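Local coordinates for protein aminopeptidase YwaD (Bacillus subtilis, PDB 6HC6) that removes amino acids from the N-terminal end of peptides, using two bound zinc ions, at residues 324-338 with 385-399. Residues are numbered along the deposited sequence; the frame is centred on the assembly and turned at random.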
loop_
_atom_site.group_PDB
_atom_site.type_symbol
_atom_site.label_atom_id
_atom_site.label_comp_id
_atom_site.label_asym_id
_atom_site.label_seq_id
_atom_site.Cartn_x
_atom_site.Cartn_y
_atom_site.Cartn_z
ATOM N N MET A 324 -3.723 7.985 -0.606
ATOM C CA MET A 324 -4.715 8.361 0.397
ATOM C C MET A 324 -4.996 9.853 0.358
ATOM O O MET A 324 -4.676 10.547 1.250
ATOM C CB MET A 324 -4.339 7.840 1.786
ATOM C CG MET A 324 -4.527 6.357 1.929
ATOM S SD MET A 324 -3.929 5.561 3.417
ATOM C CE MET A 324 -4.958 6.354 4.635
ATOM N N VAL A 325 -5.660 10.251 -0.690
ATOM C CA VAL A 325 -5.859 11.674 -0.898
ATOM C C VAL A 325 -7.340 12.036 -0.986
ATOM O O VAL A 325 -7.677 13.087 -1.492
ATOM C CB VAL A 325 -5.102 12.155 -2.153
ATOM C CG1 VAL A 325 -3.597 12.164 -1.889
ATOM C CG2 VAL A 325 -5.450 11.280 -3.360
ATOM N N GLY A 326 -8.234 11.192 -0.473
ATOM C CA GLY A 326 -9.638 11.547 -0.568
ATOM C C GLY A 326 -10.544 11.256 0.614
ATOM O O GLY A 326 -11.768 11.223 0.442
ATOM N N THR A 327 -10.005 11.059 1.814
ATOM C CA THR A 327 -10.881 10.631 2.898
ATOM C C THR A 327 -11.867 11.736 3.249
ATOM O O THR A 327 -11.552 12.928 3.156
ATOM C CB THR A 327 -10.092 10.232 4.143
ATOM O OG1 THR A 327 -11.000 9.681 5.104
ATOM C CG2 THR A 327 -9.421 11.443 4.775
ATOM N N SER A 328 -13.087 11.328 3.605
ATOM C CA SER A 328 -14.076 12.247 4.154
ATOM C C SER A 328 -13.894 12.464 5.645
ATOM O O SER A 328 -14.578 13.329 6.210
ATOM C CB SER A 328 -15.499 11.727 3.934
ATOM O OG SER A 328 -15.672 10.480 4.588
ATOM N N TRP A 329 -13.005 11.699 6.287
ATOM C CA TRP A 329 -12.817 11.789 7.733
ATOM C C TRP A 329 -12.596 13.234 8.135
ATOM O O TRP A 329 -11.641 13.870 7.689
ATOM C CB TRP A 329 -11.622 10.933 8.166
ATOM C CG TRP A 329 -11.481 10.784 9.674
ATOM C CD1 TRP A 329 -12.468 10.484 10.570
ATOM C CD2 TRP A 329 -10.277 10.926 10.439
ATOM N NE1 TRP A 329 -11.952 10.428 11.845
ATOM C CE2 TRP A 329 -10.609 10.695 11.789
ATOM C CE3 TRP A 329 -8.947 11.209 10.110
ATOM C CZ2 TRP A 329 -9.661 10.755 12.813
ATOM C CZ3 TRP A 329 -8.005 11.278 11.133
ATOM C CH2 TRP A 329 -8.368 11.041 12.465
ATOM N N GLU A 330 -13.492 13.754 8.973
ATOM C CA GLU A 330 -13.515 15.195 9.193
ATOM C C GLU A 330 -12.193 15.711 9.747
ATOM O O GLU A 330 -11.761 16.812 9.384
ATOM C CB GLU A 330 -14.677 15.562 10.113
ATOM C CG GLU A 330 -16.005 15.676 9.382
ATOM C CD GLU A 330 -16.904 16.746 9.972
ATOM O OE1 GLU A 330 -16.886 16.924 11.210
ATOM O OE2 GLU A 330 -17.624 17.414 9.197
ATOM N N LYS A 331 -11.510 14.925 10.581
ATOM C CA LYS A 331 -10.288 15.418 11.209
ATOM C C LYS A 331 -9.097 15.530 10.259
ATOM O O LYS A 331 -8.122 16.209 10.602
ATOM C CB LYS A 331 -9.926 14.520 12.378
ATOM C CG LYS A 331 -10.953 14.659 13.496
ATOM C CD LYS A 331 -10.732 13.679 14.619
ATOM C CE LYS A 331 -9.417 13.937 15.311
ATOM N NZ LYS A 331 -9.611 14.117 16.788
ATOM N N ALA A 332 -9.140 14.889 9.088
ATOM C CA ALA A 332 -7.954 14.784 8.230
ATOM C C ALA A 332 -7.874 15.989 7.292
ATOM O O ALA A 332 -7.964 15.883 6.069
ATOM C CB ALA A 332 -7.968 13.475 7.449
ATOM N N SER A 333 -7.650 17.146 7.909
ATOM C CA SER A 333 -7.729 18.445 7.256
ATOM C C SER A 333 -6.393 18.930 6.712
ATOM O O SER A 333 -6.359 19.963 6.031
ATOM C CB SER A 333 -8.272 19.479 8.251
ATOM O OG SER A 333 -7.312 19.730 9.255
ATOM N N GLU A 334 -5.297 18.233 7.002
ATOM C CA GLU A 334 -3.960 18.665 6.616
ATOM C C GLU A 334 -3.434 17.759 5.514
ATOM O O GLU A 334 -3.529 16.535 5.619
ATOM C CB GLU A 334 -3.015 18.635 7.822
ATOM C CG GLU A 334 -1.673 19.307 7.600
ATOM C CD GLU A 334 -1.745 20.834 7.695
ATOM O OE1 GLU A 334 -0.700 21.494 7.492
ATOM O OE2 GLU A 334 -2.831 21.374 7.983
ATOM N N LEU A 335 -2.888 18.351 4.452
ATOM C CA LEU A 335 -2.307 17.575 3.365
ATOM C C LEU A 335 -0.810 17.485 3.619
ATOM O O LEU A 335 -0.103 18.493 3.568
ATOM C CB LEU A 335 -2.618 18.193 2.001
ATOM C CG LEU A 335 -2.119 17.363 0.812
ATOM C CD1 LEU A 335 -2.828 16.001 0.725
ATOM C CD2 LEU A 335 -2.277 18.137 -0.493
ATOM N N TYR A 336 -0.331 16.278 3.899
ATOM C CA TYR A 336 1.071 16.047 4.205
ATOM C C TYR A 336 1.856 15.675 2.960
ATOM O O TYR A 336 1.358 14.960 2.087
ATOM C CB TYR A 336 1.214 14.936 5.244
ATOM C CG TYR A 336 0.811 15.426 6.601
ATOM C CD1 TYR A 336 1.666 16.229 7.351
ATOM C CD2 TYR A 336 -0.445 15.143 7.112
ATOM C CE1 TYR A 336 1.289 16.705 8.605
ATOM C CE2 TYR A 336 -0.833 15.621 8.356
ATOM C CZ TYR A 336 0.038 16.391 9.096
ATOM O OH TYR A 336 -0.350 16.869 10.329
ATOM N N VAL A 337 3.087 16.175 2.898
ATOM C CA VAL A 337 4.081 15.815 1.893
ATOM C C VAL A 337 5.156 15.025 2.630
ATOM O O VAL A 337 5.987 15.598 3.350
ATOM C CB VAL A 337 4.663 17.052 1.198
ATOM C CG1 VAL A 337 5.695 16.643 0.158
ATOM C CG2 VAL A 337 3.566 17.861 0.552
ATOM N N ASN A 338 5.131 13.706 2.480
ATOM C CA ASN A 338 6.026 12.813 3.207
ATOM C C ASN A 338 7.288 12.556 2.392
ATOM O O ASN A 338 7.209 12.015 1.288
ATOM C CB ASN A 338 5.325 11.478 3.494
ATOM C CG ASN A 338 4.300 11.585 4.607
ATOM O OD1 ASN A 338 4.539 11.153 5.728
ATOM N ND2 ASN A 338 3.170 12.194 4.307
ATOM N N ASN A 385 5.348 11.510 -0.938
ATOM C CA ASN A 385 4.025 10.936 -0.908
ATOM C C ASN A 385 3.013 11.933 -0.335
ATOM O O ASN A 385 3.261 12.437 0.671
ATOM C CB ASN A 385 4.031 9.681 -0.062
ATOM C CG ASN A 385 2.700 9.016 -0.018
ATOM O OD1 ASN A 385 2.015 8.960 -0.961
ATOM N ND2 ASN A 385 2.360 8.530 1.129
ATOM N N PHE A 386 1.916 12.178 -1.020
ATOM C CA PHE A 386 0.886 13.084 -0.605
ATOM C C PHE A 386 -0.259 12.300 0.066
ATOM O O PHE A 386 -0.762 11.398 -0.497
ATOM C CB PHE A 386 0.349 13.879 -1.779
ATOM C CG PHE A 386 1.355 14.777 -2.435
ATOM C CD1 PHE A 386 2.270 14.275 -3.294
ATOM C CD2 PHE A 386 1.381 16.110 -2.190
ATOM C CE1 PHE A 386 3.200 15.070 -3.897
ATOM C CE2 PHE A 386 2.300 16.919 -2.781
ATOM C CZ PHE A 386 3.199 16.409 -3.646
ATOM N N ILE A 387 -0.689 12.761 1.229
ATOM C CA ILE A 387 -1.706 12.039 2.001
ATOM C C ILE A 387 -2.349 13.009 2.992
ATOM O O ILE A 387 -1.670 13.871 3.563
ATOM C CB ILE A 387 -1.073 10.811 2.701
ATOM C CG1 ILE A 387 -2.077 10.090 3.606
ATOM C CG2 ILE A 387 0.153 11.224 3.487
ATOM C CD1 ILE A 387 -1.539 8.766 4.140
ATOM N N TRP A 388 -3.670 12.885 3.184
ATOM C CA TRP A 388 -4.335 13.708 4.190
ATOM C C TRP A 388 -4.095 13.130 5.575
ATOM O O TRP A 388 -4.003 11.911 5.753
ATOM C CB TRP A 388 -5.848 13.804 3.967
ATOM C CG TRP A 388 -6.288 14.519 2.738
ATOM C CD1 TRP A 388 -6.751 13.947 1.574
ATOM C CD2 TRP A 388 -6.341 15.932 2.539
ATOM N NE1 TRP A 388 -7.076 14.933 0.661
ATOM C CE2 TRP A 388 -6.832 16.157 1.231
ATOM C CE3 TRP A 388 -6.017 17.033 3.337
ATOM C CZ2 TRP A 388 -7.008 17.440 0.712
ATOM C CZ3 TRP A 388 -6.194 18.308 2.817
ATOM C CH2 TRP A 388 -6.681 18.498 1.520
ATOM N N GLY A 389 -4.027 14.012 6.568
ATOM C CA GLY A 389 -3.829 13.564 7.931
ATOM C C GLY A 389 -4.419 14.541 8.924
ATOM O O GLY A 389 -4.687 15.702 8.605
ATOM N N ASP A 390 -4.659 14.036 10.124
ATOM C CA ASP A 390 -5.068 14.881 11.238
ATOM C C ASP A 390 -3.994 15.939 11.474
ATOM O O ASP A 390 -2.858 15.576 11.810
ATOM C CB ASP A 390 -5.254 14.007 12.483
ATOM C CG ASP A 390 -5.771 14.761 13.670
ATOM O OD1 ASP A 390 -5.647 15.996 13.707
ATOM O OD2 ASP A 390 -6.289 14.091 14.597
ATOM N N PRO A 391 -4.301 17.240 11.341
ATOM C CA PRO A 391 -3.248 18.249 11.538
ATOM C C PRO A 391 -2.628 18.198 12.916
ATOM O O PRO A 391 -1.480 18.627 13.081
ATOM C CB PRO A 391 -3.986 19.575 11.303
ATOM C CG PRO A 391 -5.368 19.291 11.732
ATOM C CD PRO A 391 -5.629 17.870 11.252
ATOM N N GLU A 392 -3.362 17.699 13.917
ATOM C CA GLU A 392 -2.810 17.594 15.264
ATOM C C GLU A 392 -1.720 16.534 15.321
ATOM O O GLU A 392 -0.642 16.767 15.878
ATOM C CB GLU A 392 -3.915 17.268 16.279
ATOM C CG GLU A 392 -4.936 18.374 16.484
ATOM C CD GLU A 392 -5.821 18.165 17.703
ATOM O OE1 GLU A 392 -6.482 19.135 18.114
ATOM O OE2 GLU A 392 -5.878 17.033 18.241
ATOM N N THR A 393 -1.981 15.360 14.740
ATOM C CA THR A 393 -1.180 14.174 15.005
ATOM C C THR A 393 -0.669 13.460 13.767
ATOM O O THR A 393 0.077 12.488 13.920
ATOM C CB THR A 393 -1.987 13.143 15.804
ATOM O OG1 THR A 393 -3.036 12.643 14.960
ATOM C CG2 THR A 393 -2.575 13.760 17.056
ATOM N N GLU A 394 -1.072 13.872 12.566
ATOM C CA GLU A 394 -0.775 13.221 11.292
ATOM C C GLU A 394 -1.551 11.927 11.087
ATOM O O GLU A 394 -1.365 11.280 10.048
ATOM C CB GLU A 394 0.714 12.890 11.113
ATOM C CG GLU A 394 1.641 14.066 10.940
ATOM C CD GLU A 394 2.996 13.626 10.422
ATOM O OE1 GLU A 394 4.009 13.884 11.106
ATOM O OE2 GLU A 394 3.039 12.997 9.338
ATOM N N GLU A 395 -2.395 11.517 12.032
ATOM C CA GLU A 395 -3.070 10.227 11.919
ATOM C C GLU A 395 -4.023 10.204 10.730
ATOM O O GLU A 395 -4.523 11.239 10.279
ATOM C CB GLU A 395 -3.841 9.905 13.197
ATOM C CG GLU A 395 -2.974 9.313 14.292
ATOM C CD GLU A 395 -3.698 9.230 15.618
ATOM O OE1 GLU A 395 -3.634 8.161 16.264
ATOM O OE2 GLU A 395 -4.325 10.240 16.011
ATOM N N VAL A 396 -4.264 8.999 10.216
ATOM C CA VAL A 396 -5.203 8.814 9.119
ATOM C C VAL A 396 -6.537 8.328 9.671
ATOM O O VAL A 396 -6.701 8.147 10.883
ATOM C CB VAL A 396 -4.642 7.837 8.070
ATOM C CG1 VAL A 396 -3.434 8.443 7.395
ATOM C CG2 VAL A 396 -4.280 6.510 8.713
ATOM N N GLU A 397 -7.497 8.110 8.777
ATOM C CA GLU A 397 -8.848 7.789 9.179
ATOM C C GLU A 397 -8.895 6.422 9.854
ATOM O O GLU A 397 -8.030 5.568 9.621
ATOM C CB GLU A 397 -9.773 7.803 7.965
ATOM C CG GLU A 397 -9.458 6.726 6.940
ATOM C CD GLU A 397 -8.475 7.184 5.879
ATOM O OE1 GLU A 397 -8.441 6.544 4.805
ATOM O OE2 GLU A 397 -7.731 8.172 6.110
ATOM N N PRO A 398 -9.899 6.193 10.707
ATOM C CA PRO A 398 -10.036 4.879 11.349
ATOM C C PRO A 398 -10.416 3.773 10.378
ATOM O O PRO A 398 -10.311 2.595 10.736
ATOM C CB PRO A 398 -11.141 5.109 12.388
ATOM C CG PRO A 398 -11.905 6.289 11.883
ATOM C CD PRO A 398 -10.880 7.168 11.227
ATOM N N TRP A 399 -10.830 4.115 9.163
ATOM C CA TRP A 399 -11.324 3.124 8.215
ATOM C C TRP A 399 -10.213 2.463 7.414
ATOM O O TRP A 399 -10.471 1.470 6.724
ATOM C CB TRP A 399 -12.336 3.796 7.283
ATOM C CG TRP A 399 -13.343 4.586 8.073
ATOM C CD1 TRP A 399 -14.109 4.130 9.111
ATOM C CD2 TRP A 399 -13.674 5.968 7.910
ATOM N NE1 TRP A 399 -14.904 5.141 9.595
ATOM C CE2 TRP A 399 -14.655 6.280 8.876
ATOM C CE3 TRP A 399 -13.246 6.971 7.040
ATOM C CZ2 TRP A 399 -15.209 7.551 8.989
ATOM C CZ3 TRP A 399 -13.796 8.225 7.155
ATOM C CH2 TRP A 399 -14.767 8.508 8.119
HETATM O O HOH W 1 -11.436 7.285 4.109
HETATM O O HOH W 2 -6.953 14.716 16.966
#
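Beside the two-zinc site of this M28 aminopeptidase, strands 334-338 and 385-389 pair antiparallel, and the loops flanking them fold over one another. Met324 follows the zinc ligand Asp323, and its side chain comes to about 5 Å from a zinc ion (nearest atoms). Paired backbone bonds join Glu334 to Gly389, Tyr336 to Ile387 and Asn338 to Asn385; Ser333 and Glu334 together face Gly389 in a classic beta bulge. Gly389 suits this place because a side chain there would collide with the Tyr336 ring, whose edge passes its CA. Over one face of that phenol lies Glu394 CG, 3.4 Å from Tyr336 CZ, while Glu394 OE1 is hydrogen-bonded to Thr366 OG1 on strand 363-367.

On the face bearing Leu335, Val337 and Phe386, the Trp388 indole lies between Leu335 and the 324-327 loop, touched also by helix 412-430. Trp388 NE1 bonds weakly to Val325 O (2.9 Å), Trp388 N more squarely to Met324 O (3.2 Å).

Farther out, Pro398 CD sits 3.5 Å from the centroid of the Trp329 five-membered ring, and the Trp329 edge meets the Trp399 face T-shaped, planes at 79°. Met324 CE merely packs against the Glu397 carboxylate, whose OE1 accepts a hydrogen bond from Asn261 ND2. Strand 382-389, parallel to 316-322 on one side and antiparallel to 334-339 on the other, belongs to the mixed sheet of the M28 zinc-peptidase fold.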